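Uncharacterized protein (Corynebacterium glutamicum, PDB 2NSF) catalyses the mycothiol-dependent cis-trans isomerisation of maleylpyruvate to fumarylpyruvate and binds a zinc ion in its helical part. Local coordinates at residues T23-P28 with L186-A191; L27-R32 with E156-R161; A79-M84 with D129-E134; E192-W197 with L206-E211. All blocks are in the same frame, centred on the assembly; numbering follows the deposited sequence.

Contact 1. Residues T23-P28 with L186-A191; sequences TFHDLP and LRTLAA
Thr188 turns its two branches to different neighbours in the loop segment 23-28. Its hydroxyl faces the Thr23-Phe24 peptide, and OG1 accepts the backbone N-H of Phe24 at 2.8 Å in a nearly straight bond (168°). The same OG1 is hydrogen-bonded to Val184 O one turn back, the setting reached with OG1 beside the helix backbone N (chi1 -55°). The hydroxyl is thus held between its own helix and the loop. The methyl CG2 instead approaches the His25 imidazole obliquely, 3.8 Å from NE2, and also nears Phe24 CB. From that carbon the phenyl ring of Phe24 leads away from the helix; it meets Trp159 at about 45°, while His25 meets the same indole edge-to-face. Within the turn, Asp26 OD2 accepts Thr23 N at 3.1 Å on its anti side. The arrangement is a short 3-10 turn docked through one helix threonine, where the lead-in to helix 29-49 meets helix 183-199 at the junction with the C-terminal part of the fold.

Contact 2. Residues L27-R32 with E156-R161; sequences LPLEER and ETLWMR
Pro28 O accepts the backbone N of Arg32 at 3.1 Å and, weakly, that of Glu31, while Arg32 CB packs against Leu158 CD1 across the contact, 3.9 Å away. Pro28 is the N-cap of helix 29-49, and these two bonds belong to the helix's first turn. Bent at chi3 (-86°), the arginine side chain folds back along that turn, and NE comes within 2.8 Å of Leu27 O, a weak bond because its angle is only 117°. Leu29 CD2 lies over one face of the guanidinium, towards its rim. The same methyl is modelled 3.3 Å from Leu158 CD1, closer than normal packing, so the exact placing of this pair is doubtful; the two leucines cross at about a right angle. Trp140 closes on Leu29 and Trp132 on Leu158, extending the apolar layer. Arg32 NH1 and Glu156 OE1 stay 6.5 Å apart, perhaps a mild long-range attraction. The result is apolar packing of Leu158 against Leu29 and the base of Arg32, between helices 29-49 and 156-171 of the N-terminal bundle, the latter carrying zinc ligands Glu164 and His168 further along.

Contact 3. Residues A79-M84 with D129-E134; sequences ALCNLM and DVAWRE
A Met-aromatic contact joins Met84 to Trp132 in the helical bundle of the N-terminal part, where helices 66-89 and 114-133 run side by side in nearly the same direction. Their local axes are 9.6 Å apart and inclined by 19°. Ala131 sits at the interface: its methyl CB points at the other helix, 4.2 Å from Met84 CB and 4.5 Å from Cys81 SG, and so rests against two residues one turn apart. Beside it, Met84 curls round, bent at chi2 and chi3 (-58°), and brings its sulfur to the pyrrole edge of the indole. SD lies 4.8 Å from the centroid of the five-membered ring, essentially in the ring plane, and 3.9 Å from Trp132 NE1. Met84 CG comes obliquely to within 3.8 Å of Trp132 CD1. The two side chains cross at about a right angle. The indole N-H is not left to the sulfur, for NE1 is hydrogen-bonded to Thr157 OG1 on helix 156-171, which probably helps to set the rotation of the ring. Trp140 packs on the indole with its plane tilted by about 30°, and Leu33 and Ala36 reach it from helix 29-49. Trp132 therefore touches three other helices, as expected of an aromatic residue filling the interior of a four-helix bundle.

Contact 4. Residues E192-W197 with L206-E211; sequences EITQKW and LVLLDE
Thr194 and Trp197, one turn apart on helix 183-199, rest on strand 206-210 of the four-stranded mixed sheet, making a helix-on-sheet layer in the C-terminal part of the fold. Earlier in the segment, Glu192 faces the other way, towards helix 156-171, where its carboxylate meets Trp159 NE1 and pairs with Arg163. Ile193 then lies inward and lays its CG2 over one face of the Trp197 indole, 3.3 Å above the plane near the rim. Thr194 presents its methyl to the strand. With OG1 set between the backbone N and carbonyl carbon (chi1 55°), the hydroxyl turns back to the helix and hydrogen-bonds mainly to Ala190 O, with Ala191 O sharing it, so the polar end of this buried residue is satisfied while CG2 packs on Leu208. That methyl lies 3.7 Å from Leu208 CD1 and 4.1 Å from Leu208 CG, and Tyr217 of the neighbouring strand touches both residues. Leu206 and Leu208 point to the helix, with Val207 between them pointing away, the usual alternation of a strand. Trp197 closes the walk: its NE1 makes a weak hydrogen bond to Arg259 O, and Pro258 and Ala239 also pack against its side chain. The six-membered ring leans obliquely on the strand, and CZ3 stops 4.0 Å from Leu206 CD2.

In the fold
Contacts 1 and 2 both start from the loop and first turn around helix 29-49, share Leu27 and Pro28, and have centres about 10 Å apart. Contact 3 is nested inside the chain loops they close; its centre is about 12 Å from that of contact 2, which it touches through helix 156-171. Contact 4 follows contact 1 along helix 183-199 and lies on the opposite side of the chain's centre from contact 3, their centres about 30 Å apart. Helix 156-171 is the common middle element: it meets the bundle helices on one side and helix 183-199 on the other. The helix bearing Glu164 and His168 is thus the bundle member that meets the C-terminal part.

Contact 1. Residues T23-P28 with L186-A191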
loop_
_atom_site.group_PDB
_atom_site.type_symbol
_atom_site.label_atom_id
_atom_site.label_comp_id
_atom_site.label_asym_id
_atom_site.label_seq_id
_atom_site.Cartn_x
_atom_site.Cartn_y
_atom_site.Cartn_z
ATOM N N THR A 23 11.747 -6.531 9.447
ATOM C CA THR A 23 10.902 -5.984 8.416
ATOM C C THR A 23 10.088 -7.099 7.817
ATOM O O THR A 23 10.369 -8.283 8.006
ATOM C CB THR A 23 11.722 -5.349 7.277
ATOM O OG1 THR A 23 12.334 -6.384 6.498
ATOM C CG2 THR A 23 12.797 -4.435 7.834
ATOM N N PHE A 24 9.073 -6.690 7.076
ATOM C CA PHE A 24 8.182 -7.611 6.406
ATOM C C PHE A 24 8.992 -8.578 5.549
ATOM O O PHE A 24 8.713 -9.776 5.498
ATOM C CB PHE A 24 7.237 -6.808 5.517
ATOM C CG PHE A 24 6.175 -7.627 4.863
ATOM C CD1 PHE A 24 4.957 -7.835 5.492
ATOM C CD2 PHE A 24 6.393 -8.197 3.613
ATOM C CE1 PHE A 24 3.958 -8.598 4.880
ATOM C CE2 PHE A 24 5.408 -8.961 2.994
ATOM C CZ PHE A 24 4.189 -9.163 3.629
ATOM N N HIS A 25 10.007 -8.044 4.882
ATOM C CA HIS A 25 10.842 -8.832 3.985
ATOM C C HIS A 25 11.618 -9.982 4.628
ATOM O O HIS A 25 11.876 -10.994 3.972
ATOM C CB HIS A 25 11.798 -7.901 3.238
ATOM C CG HIS A 25 11.116 -6.730 2.597
ATOM N ND1 HIS A 25 10.097 -6.874 1.678
ATOM C CD2 HIS A 25 11.291 -5.398 2.756
ATOM C CE1 HIS A 25 9.674 -5.681 1.301
ATOM N NE2 HIS A 25 10.381 -4.768 1.941
ATOM N N ASP A 26 11.980 -9.837 5.901
ATOM C CA ASP A 26 12.734 -10.873 6.613
ATOM C C ASP A 26 11.833 -12.002 7.102
ATOM O O ASP A 26 12.317 -13.055 7.523
ATOM C CB ASP A 26 13.455 -10.288 7.831
ATOM C CG ASP A 26 14.316 -9.092 7.492
ATOM O OD1 ASP A 26 15.165 -9.201 6.576
ATOM O OD2 ASP A 26 14.149 -8.043 8.154
ATOM N N LEU A 27 10.526 -11.780 7.064
ATOM C CA LEU A 27 9.577 -12.783 7.527
ATOM C C LEU A 27 9.493 -13.979 6.591
ATOM O O LEU A 27 9.740 -13.862 5.388
ATOM C CB LEU A 27 8.182 -12.169 7.663
ATOM C CG LEU A 27 8.008 -10.996 8.624
ATOM C CD1 LEU A 27 6.584 -10.464 8.527
ATOM C CD2 LEU A 27 8.319 -11.447 10.041
ATOM N N PRO A 28 9.164 -15.160 7.138
ATOM C CA PRO A 28 9.047 -16.355 6.300
ATOM C C PRO A 28 7.873 -16.134 5.347
ATOM O O PRO A 28 6.923 -15.426 5.685
ATOM C CB PRO A 28 8.763 -17.460 7.313
ATOM C CG PRO A 28 9.476 -16.981 8.540
ATOM C CD PRO A 28 9.113 -15.516 8.566
ATOM N N LEU A 186 3.938 -1.453 9.541
ATOM C CA LEU A 186 4.169 -0.024 9.737
ATOM C C LEU A 186 5.667 0.300 9.709
ATOM O O LEU A 186 6.082 1.292 9.104
ATOM C CB LEU A 186 3.576 0.440 11.075
ATOM C CG LEU A 186 2.048 0.485 11.182
ATOM C CD1 LEU A 186 1.651 0.937 12.579
ATOM C CD2 LEU A 186 1.486 1.452 10.135
ATOM N N ARG A 187 6.475 -0.532 10.364
ATOM C CA ARG A 187 7.918 -0.307 10.390
ATOM C C ARG A 187 8.499 -0.389 8.986
ATOM O O ARG A 187 9.367 0.406 8.616
ATOM C CB ARG A 187 8.628 -1.329 11.283
ATOM C CG ARG A 187 8.388 -1.150 12.775
ATOM C CD ARG A 187 9.404 -1.957 13.583
ATOM N NE ARG A 187 9.421 -3.364 13.192
ATOM C CZ ARG A 187 8.744 -4.328 13.807
ATOM N NH1 ARG A 187 7.990 -4.050 14.862
ATOM N NH2 ARG A 187 8.810 -5.574 13.360
ATOM N N THR A 188 8.023 -1.353 8.207
ATOM C CA THR A 188 8.515 -1.517 6.845
ATOM C C THR A 188 8.091 -0.331 5.978
ATOM O O THR A 188 8.852 0.119 5.118
ATOM C CB THR A 188 8.011 -2.840 6.230
ATOM O OG1 THR A 188 8.383 -3.929 7.089
ATOM C CG2 THR A 188 8.646 -3.067 4.856
ATOM N N LEU A 189 6.885 0.186 6.209
ATOM C CA LEU A 189 6.401 1.342 5.455
ATOM C C LEU A 189 7.201 2.601 5.789
ATOM O O LEU A 189 7.539 3.387 4.901
ATOM C CB LEU A 189 4.919 1.611 5.758
ATOM C CG LEU A 189 3.865 0.717 5.109
ATOM C CD1 LEU A 189 2.481 1.071 5.670
ATOM C CD2 LEU A 189 3.899 0.911 3.594
ATOM N N ALA A 190 7.497 2.803 7.068
ATOM C CA ALA A 190 8.256 3.984 7.466
ATOM C C ALA A 190 9.611 3.991 6.767
ATOM O O ALA A 190 10.062 5.025 6.264
ATOM C CB ALA A 190 8.446 4.000 8.975
ATOM N N ALA A 191 10.262 2.833 6.745
ATOM C CA ALA A 191 11.563 2.696 6.105
ATOM C C ALA A 191 11.455 2.859 4.595
ATOM O O ALA A 191 12.225 3.599 3.985
ATOM C CB ALA A 191 12.169 1.336 6.434
#

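Contact 2. Residues L27-R32 with E156-R161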
loop_
_atom_site.group_PDB
_atom_site.type_symbol
_atom_site.label_atom_id
_atom_site.label_comp_id
_atom_site.label_asym_id
_atom_site.label_seq_id
_atom_site.Cartn_x
_atom_site.Cartn_y
_atom_site.Cartn_z
ATOM N N LEU A 27 10.526 -11.780 7.064
ATOM C CA LEU A 27 9.577 -12.783 7.527
ATOM C C LEU A 27 9.493 -13.979 6.591
ATOM O O LEU A 27 9.740 -13.862 5.388
ATOM C CB LEU A 27 8.182 -12.169 7.663
ATOM C CG LEU A 27 8.008 -10.996 8.624
ATOM C CD1 LEU A 27 6.584 -10.464 8.527
ATOM C CD2 LEU A 27 8.319 -11.447 10.041
ATOM N N PRO A 28 9.164 -15.160 7.138
ATOM C CA PRO A 28 9.047 -16.355 6.300
ATOM C C PRO A 28 7.873 -16.134 5.347
ATOM O O PRO A 28 6.923 -15.426 5.685
ATOM C CB PRO A 28 8.763 -17.460 7.313
ATOM C CG PRO A 28 9.476 -16.981 8.540
ATOM C CD PRO A 28 9.113 -15.516 8.566
ATOM N N LEU A 29 7.940 -16.731 4.163
ATOM C CA LEU A 29 6.880 -16.580 3.172
ATOM C C LEU A 29 5.476 -16.798 3.731
ATOM O O LEU A 29 4.568 -16.014 3.458
ATOM C CB LEU A 29 7.121 -17.535 2.002
ATOM C CG LEU A 29 7.756 -16.925 0.748
ATOM C CD1 LEU A 29 8.404 -18.011 -0.096
ATOM C CD2 LEU A 29 6.692 -16.188 -0.042
ATOM N N GLU A 30 5.294 -17.859 4.512
ATOM C CA GLU A 30 3.982 -18.152 5.079
ATOM C C GLU A 30 3.429 -17.023 5.937
ATOM O O GLU A 30 2.230 -16.746 5.903
ATOM C CB GLU A 30 4.027 -19.443 5.900
ATOM C CG GLU A 30 4.172 -20.699 5.055
ATOM C CD GLU A 30 3.179 -20.747 3.904
ATOM O OE1 GLU A 30 1.966 -20.535 4.145
ATOM O OE2 GLU A 30 3.608 -21.003 2.758
ATOM N N GLU A 31 4.297 -16.380 6.712
ATOM C CA GLU A 31 3.866 -15.283 7.564
ATOM C C GLU A 31 3.524 -14.050 6.736
ATOM O O GLU A 31 2.648 -13.269 7.107
ATOM C CB GLU A 31 4.943 -14.966 8.606
ATOM C CG GLU A 31 4.886 -15.910 9.808
ATOM C CD GLU A 31 6.124 -15.848 10.683
ATOM O OE1 GLU A 31 6.486 -14.742 11.136
ATOM O OE2 GLU A 31 6.727 -16.919 10.921
ATOM N N ARG A 32 4.210 -13.879 5.611
ATOM C CA ARG A 32 3.928 -12.743 4.743
ATOM C C ARG A 32 2.586 -12.961 4.049
ATOM O O ARG A 32 1.821 -12.018 3.854
ATOM C CB ARG A 32 5.053 -12.559 3.722
ATOM C CG ARG A 32 6.309 -11.949 4.331
ATOM C CD ARG A 32 7.416 -11.797 3.309
ATOM N NE ARG A 32 8.208 -13.015 3.179
ATOM C CZ ARG A 32 9.046 -13.254 2.177
ATOM N NH1 ARG A 32 9.200 -12.361 1.207
ATOM N NH2 ARG A 32 9.742 -14.384 2.150
ATOM N N GLU A 156 7.661 -10.339 -3.728
ATOM C CA GLU A 156 7.406 -8.939 -3.405
ATOM C C GLU A 156 5.912 -8.617 -3.503
ATOM O O GLU A 156 5.443 -7.664 -2.885
ATOM C CB GLU A 156 8.182 -8.025 -4.357
ATOM C CG GLU A 156 8.277 -6.562 -3.926
ATOM C CD GLU A 156 9.410 -6.314 -2.938
ATOM O OE1 GLU A 156 10.190 -7.256 -2.682
ATOM O OE2 GLU A 156 9.524 -5.176 -2.430
ATOM N N THR A 157 5.170 -9.407 -4.277
ATOM C CA THR A 157 3.735 -9.157 -4.429
ATOM C C THR A 157 3.003 -9.300 -3.101
ATOM O O THR A 157 1.952 -8.699 -2.903
ATOM C CB THR A 157 3.078 -10.114 -5.451
ATOM O OG1 THR A 157 3.208 -11.468 -5.001
ATOM C CG2 THR A 157 3.728 -9.961 -6.823
ATOM N N LEU A 158 3.553 -10.099 -2.193
ATOM C CA LEU A 158 2.927 -10.273 -0.887
ATOM C C LEU A 158 3.018 -8.948 -0.130
ATOM O O LEU A 158 2.071 -8.534 0.540
ATOM C CB LEU A 158 3.632 -11.384 -0.104
ATOM C CG LEU A 158 3.554 -12.787 -0.720
ATOM C CD1 LEU A 158 4.496 -13.715 0.025
ATOM C CD2 LEU A 158 2.120 -13.310 -0.668
ATOM N N TRP A 159 4.161 -8.282 -0.252
ATOM C CA TRP A 159 4.373 -6.994 0.403
ATOM C C TRP A 159 3.566 -5.915 -0.312
ATOM O O TRP A 159 2.892 -5.094 0.313
ATOM C CB TRP A 159 5.860 -6.624 0.370
ATOM C CG TRP A 159 6.134 -5.166 0.659
ATOM C CD1 TRP A 159 6.748 -4.271 -0.169
ATOM C CD2 TRP A 159 5.795 -4.440 1.850
ATOM N NE1 TRP A 159 6.815 -3.034 0.428
ATOM C CE2 TRP A 159 6.237 -3.109 1.669
ATOM C CE3 TRP A 159 5.162 -4.782 3.055
ATOM C CZ2 TRP A 159 6.067 -2.117 2.644
ATOM C CZ3 TRP A 159 4.993 -3.791 4.030
ATOM C CH2 TRP A 159 5.445 -2.478 3.815
ATOM N N MET A 160 3.639 -5.920 -1.637
ATOM C CA MET A 160 2.922 -4.925 -2.423
ATOM C C MET A 160 1.425 -4.966 -2.144
ATOM O O MET A 160 0.792 -3.924 -1.972
ATOM C CB MET A 160 3.192 -5.153 -3.910
ATOM C CG MET A 160 4.641 -4.918 -4.295
ATOM S SD MET A 160 5.055 -5.659 -5.882
ATOM C CE MET A 160 4.401 -4.446 -6.993
ATOM N N ARG A 161 0.855 -6.161 -2.093
ATOM C CA ARG A 161 -0.575 -6.269 -1.823
ATOM C C ARG A 161 -0.877 -5.810 -0.397
ATOM O O ARG A 161 -1.881 -5.138 -0.160
ATOM C CB ARG A 161 -1.061 -7.702 -2.032
ATOM C CG ARG A 161 -2.574 -7.869 -1.867
ATOM C CD ARG A 161 -3.355 -7.006 -2.862
ATOM N NE ARG A 161 -4.786 -7.298 -2.813
ATOM C CZ ARG A 161 -5.716 -6.616 -3.475
ATOM N NH1 ARG A 161 -5.375 -5.589 -4.244
ATOM N NH2 ARG A 161 -6.994 -6.957 -3.363
#

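Contact 3. Residues A79-M84 with D129-E134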
loop_
_atom_site.group_PDB
_atom_site.type_symbol
_atom_site.label_atom_id
_atom_site.label_comp_id
_atom_site.label_asym_id
_atom_site.label_seq_id
_atom_site.Cartn_x
_atom_site.Cartn_y
_atom_site.Cartn_z
ATOM N N ALA A 79 -3.298 -6.934 -11.322
ATOM C CA ALA A 79 -1.947 -6.596 -11.754
ATOM C C ALA A 79 -0.915 -7.495 -11.080
ATOM O O ALA A 79 0.080 -7.888 -11.698
ATOM C CB ALA A 79 -1.652 -5.130 -11.456
ATOM N N LEU A 80 -1.151 -7.834 -9.814
ATOM C CA LEU A 80 -0.231 -8.694 -9.086
ATOM C C LEU A 80 -0.332 -10.128 -9.594
ATOM O O LEU A 80 0.636 -10.887 -9.535
ATOM C CB LEU A 80 -0.515 -8.621 -7.579
ATOM C CG LEU A 80 -0.215 -7.248 -6.962
ATOM C CD1 LEU A 80 -0.506 -7.289 -5.470
ATOM C CD2 LEU A 80 1.247 -6.867 -7.202
ATOM N N CYS A 81 -1.506 -10.501 -10.095
ATOM C CA CYS A 81 -1.684 -11.834 -10.658
ATOM C C CYS A 81 -0.776 -11.955 -11.874
ATOM O O CYS A 81 -0.184 -13.003 -12.110
ATOM C CB CYS A 81 -3.127 -12.059 -11.099
ATOM S SG CYS A 81 -4.249 -12.493 -9.769
ATOM N N ASN A 82 -0.672 -10.876 -12.644
ATOM C CA ASN A 82 0.177 -10.886 -13.830
ATOM C C ASN A 82 1.618 -11.197 -13.455
ATOM O O ASN A 82 2.274 -12.014 -14.109
ATOM C CB ASN A 82 0.114 -9.543 -14.564
ATOM C CG ASN A 82 -1.209 -9.331 -15.271
ATOM O OD1 ASN A 82 -1.906 -10.293 -15.609
ATOM N ND2 ASN A 82 -1.556 -8.074 -15.517
ATOM N N LEU A 83 2.111 -10.558 -12.398
ATOM C CA LEU A 83 3.480 -10.795 -11.960
ATOM C C LEU A 83 3.667 -12.236 -11.508
ATOM O O LEU A 83 4.719 -12.833 -11.740
ATOM C CB LEU A 83 3.861 -9.837 -10.824
ATOM C CG LEU A 83 3.870 -8.342 -11.163
ATOM C CD1 LEU A 83 4.396 -7.555 -9.964
ATOM C CD2 LEU A 83 4.746 -8.083 -12.385
ATOM N N MET A 84 2.654 -12.810 -10.864
ATOM C CA MET A 84 2.764 -14.190 -10.419
ATOM C C MET A 84 2.748 -15.144 -11.613
ATOM O O MET A 84 3.389 -16.193 -11.578
ATOM C CB MET A 84 1.642 -14.546 -9.438
ATOM C CG MET A 84 1.710 -13.792 -8.109
ATOM S SD MET A 84 3.387 -13.674 -7.422
ATOM C CE MET A 84 3.850 -15.388 -7.287
ATOM N N ASP A 129 -5.250 -15.006 -4.548
ATOM C CA ASP A 129 -4.902 -15.980 -3.524
ATOM C C ASP A 129 -4.575 -17.330 -4.168
ATOM O O ASP A 129 -3.613 -17.995 -3.776
ATOM C CB ASP A 129 -6.039 -16.144 -2.518
ATOM C CG ASP A 129 -5.567 -16.767 -1.220
ATOM O OD1 ASP A 129 -4.772 -16.120 -0.506
ATOM O OD2 ASP A 129 -5.978 -17.906 -0.917
ATOM N N VAL A 130 -5.369 -17.731 -5.159
ATOM C CA VAL A 130 -5.126 -18.991 -5.851
ATOM C C VAL A 130 -3.758 -18.923 -6.514
ATOM O O VAL A 130 -2.982 -19.873 -6.449
ATOM C CB VAL A 130 -6.194 -19.272 -6.940
ATOM C CG1 VAL A 130 -5.768 -20.458 -7.808
ATOM C CG2 VAL A 130 -7.533 -19.569 -6.288
ATOM N N ALA A 131 -3.466 -17.788 -7.149
ATOM C CA ALA A 131 -2.184 -17.604 -7.824
ATOM C C ALA A 131 -1.045 -17.843 -6.841
ATOM O O ALA A 131 -0.071 -18.524 -7.159
ATOM C CB ALA A 131 -2.088 -16.198 -8.411
ATOM N N TRP A 132 -1.172 -17.281 -5.642
ATOM C CA TRP A 132 -0.143 -17.458 -4.622
ATOM C C TRP A 132 -0.058 -18.903 -4.141
ATOM O O TRP A 132 1.036 -19.451 -4.003
ATOM C CB TRP A 132 -0.405 -16.545 -3.419
ATOM C CG TRP A 132 -0.088 -15.102 -3.660
ATOM C CD1 TRP A 132 0.873 -14.600 -4.493
ATOM C CD2 TRP A 132 -0.670 -13.974 -2.997
ATOM N NE1 TRP A 132 0.925 -13.232 -4.388
ATOM C CE2 TRP A 132 -0.012 -12.819 -3.474
ATOM C CE3 TRP A 132 -1.687 -13.825 -2.040
ATOM C CZ2 TRP A 132 -0.330 -11.531 -3.028
ATOM C CZ3 TRP A 132 -2.008 -12.541 -1.594
ATOM C CH2 TRP A 132 -1.330 -11.412 -2.090
ATOM N N ARG A 133 -1.208 -19.516 -3.883
ATOM C CA ARG A 133 -1.239 -20.894 -3.404
ATOM C C ARG A 133 -0.618 -21.890 -4.380
ATOM O O ARG A 133 -0.017 -22.881 -3.964
ATOM C CB ARG A 133 -2.676 -21.335 -3.098
ATOM C CG ARG A 133 -3.341 -20.603 -1.946
ATOM C CD ARG A 133 -4.412 -21.474 -1.297
ATOM N NE ARG A 133 -5.280 -22.115 -2.281
ATOM C CZ ARG A 133 -6.284 -22.933 -1.978
ATOM N NH1 ARG A 133 -6.554 -23.215 -0.708
ATOM N NH2 ARG A 133 -7.017 -23.471 -2.942
ATOM N N GLU A 134 -0.755 -21.626 -5.676
ATOM C CA GLU A 134 -0.216 -22.536 -6.682
ATOM C C GLU A 134 1.180 -22.178 -7.180
ATOM O O GLU A 134 1.695 -22.813 -8.103
ATOM C CB GLU A 134 -1.184 -22.630 -7.865
ATOM C CG GLU A 134 -2.616 -22.943 -7.445
ATOM C CD GLU A 134 -3.525 -23.247 -8.621
ATOM O OE1 GLU A 134 -3.328 -22.655 -9.700
ATOM O OE2 GLU A 134 -4.451 -24.071 -8.460
#

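Contact 4. Residues E192-W197 with L206-E211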
loop_
_atom_site.group_PDB
_atom_site.type_symbol
_atom_site.label_atom_id
_atom_site.label_comp_id
_atom_site.label_asym_id
_atom_site.label_seq_id
_atom_site.Cartn_x
_atom_site.Cartn_y
_atom_site.Cartn_z
ATOM N N GLU A 192 10.498 2.170 3.986
ATOM C CA GLU A 192 10.345 2.240 2.535
ATOM C C GLU A 192 10.031 3.637 2.021
ATOM O O GLU A 192 10.628 4.099 1.048
ATOM C CB GLU A 192 9.252 1.286 2.059
ATOM C CG GLU A 192 9.197 1.170 0.545
ATOM C CD GLU A 192 8.159 0.181 0.073
ATOM O OE1 GLU A 192 6.970 0.555 0.005
ATOM O OE2 GLU A 192 8.537 -0.973 -0.220
ATOM N N ILE A 193 9.073 4.305 2.652
ATOM C CA ILE A 193 8.707 5.643 2.217
ATOM C C ILE A 193 9.892 6.601 2.315
ATOM O O ILE A 193 10.158 7.365 1.386
ATOM C CB ILE A 193 7.538 6.203 3.052
ATOM C CG1 ILE A 193 6.281 5.358 2.807
ATOM C CG2 ILE A 193 7.295 7.663 2.694
ATOM C CD1 ILE A 193 5.090 5.757 3.673
ATOM N N THR A 194 10.612 6.560 3.433
ATOM C CA THR A 194 11.748 7.454 3.586
ATOM C C THR A 194 12.906 7.044 2.685
ATOM O O THR A 194 13.693 7.891 2.261
ATOM C CB THR A 194 12.192 7.562 5.070
ATOM O OG1 THR A 194 12.463 6.264 5.604
ATOM C CG2 THR A 194 11.087 8.224 5.889
ATOM N N GLN A 195 13.001 5.756 2.371
ATOM C CA GLN A 195 14.050 5.286 1.469
ATOM C C GLN A 195 13.720 5.817 0.077
ATOM O O GLN A 195 14.609 6.253 -0.663
ATOM C CB GLN A 195 14.098 3.762 1.437
ATOM C CG GLN A 195 14.819 3.140 2.631
ATOM C CD GLN A 195 14.568 1.658 2.746
ATOM O OE1 GLN A 195 13.758 1.097 2.005
ATOM N NE2 GLN A 195 15.249 1.008 3.683
ATOM N N LYS A 196 12.440 5.781 -0.281
ATOM C CA LYS A 196 12.021 6.281 -1.585
ATOM C C LYS A 196 12.345 7.769 -1.684
ATOM O O LYS A 196 12.933 8.211 -2.672
ATOM C CB LYS A 196 10.522 6.047 -1.813
ATOM C CG LYS A 196 10.089 6.344 -3.244
ATOM C CD LYS A 196 8.645 5.946 -3.511
ATOM C CE LYS A 196 8.317 6.085 -4.993
ATOM N NZ LYS A 196 6.928 5.644 -5.312
ATOM N N TRP A 197 11.976 8.545 -0.666
ATOM C CA TRP A 197 12.267 9.980 -0.672
ATOM C C TRP A 197 13.768 10.213 -0.814
ATOM O O TRP A 197 14.208 11.068 -1.579
ATOM C CB TRP A 197 11.802 10.657 0.619
ATOM C CG TRP A 197 10.319 10.666 0.832
ATOM C CD1 TRP A 197 9.346 10.444 -0.103
ATOM C CD2 TRP A 197 9.637 10.958 2.058
ATOM N NE1 TRP A 197 8.100 10.577 0.468
ATOM C CE2 TRP A 197 8.251 10.892 1.795
ATOM C CE3 TRP A 197 10.064 11.270 3.359
ATOM C CZ2 TRP A 197 7.285 11.128 2.783
ATOM C CZ3 TRP A 197 9.103 11.505 4.346
ATOM C CH2 TRP A 197 7.731 11.431 4.047
ATOM N N LEU A 206 14.501 16.497 6.574
ATOM C CA LEU A 206 13.321 15.936 7.231
ATOM C C LEU A 206 13.590 14.541 7.782
ATOM O O LEU A 206 14.036 13.650 7.058
ATOM C CB LEU A 206 12.140 15.881 6.253
ATOM C CG LEU A 206 10.829 15.310 6.812
ATOM C CD1 LEU A 206 10.317 16.200 7.943
ATOM C CD2 LEU A 206 9.794 15.211 5.700
ATOM N N VAL A 207 13.311 14.354 9.067
ATOM C CA VAL A 207 13.517 13.069 9.724
ATOM C C VAL A 207 12.280 12.683 10.525
ATOM O O VAL A 207 11.774 13.483 11.310
ATOM C CB VAL A 207 14.721 13.122 10.700
ATOM C CG1 VAL A 207 14.909 11.766 11.387
ATOM C CG2 VAL A 207 15.989 13.515 9.944
ATOM N N LEU A 208 11.792 11.463 10.325
ATOM C CA LEU A 208 10.633 10.988 11.068
ATOM C C LEU A 208 11.158 10.274 12.303
ATOM O O LEU A 208 12.143 9.540 12.227
ATOM C CB LEU A 208 9.817 10.003 10.237
ATOM C CG LEU A 208 9.372 10.431 8.840
ATOM C CD1 LEU A 208 8.475 9.340 8.277
ATOM C CD2 LEU A 208 8.646 11.776 8.888
ATOM N N LEU A 209 10.500 10.480 13.437
ATOM C CA LEU A 209 10.937 9.834 14.661
ATOM C C LEU A 209 9.830 9.029 15.308
ATOM O O LEU A 209 8.774 9.569 15.629
ATOM C CB LEU A 209 11.438 10.877 15.670
ATOM C CG LEU A 209 11.749 10.361 17.082
ATOM C CD1 LEU A 209 12.924 9.391 17.037
ATOM C CD2 LEU A 209 12.064 11.536 18.002
ATOM N N ASP A 210 10.071 7.730 15.456
ATOM C CA ASP A 210 9.138 6.848 16.147
ATOM C C ASP A 210 9.636 7.112 17.561
ATOM O O ASP A 210 10.621 6.515 17.999
ATOM C CB ASP A 210 9.398 5.389 15.768
ATOM C CG ASP A 210 8.589 4.414 16.613
ATOM O OD1 ASP A 210 8.046 4.828 17.661
ATOM O OD2 ASP A 210 8.511 3.229 16.237
ATOM N N GLU A 211 8.972 8.015 18.269
ATOM C CA GLU A 211 9.432 8.378 19.601
ATOM C C GLU A 211 9.455 7.243 20.622
ATOM O O GLU A 211 10.452 7.058 21.319
ATOM C CB GLU A 211 8.629 9.570 20.127
ATOM C CG GLU A 211 9.159 10.110 21.447
ATOM C CD GLU A 211 8.807 11.566 21.669
ATOM O OE1 GLU A 211 7.637 11.939 21.455
ATOM O OE2 GLU A 211 9.707 12.336 22.064
#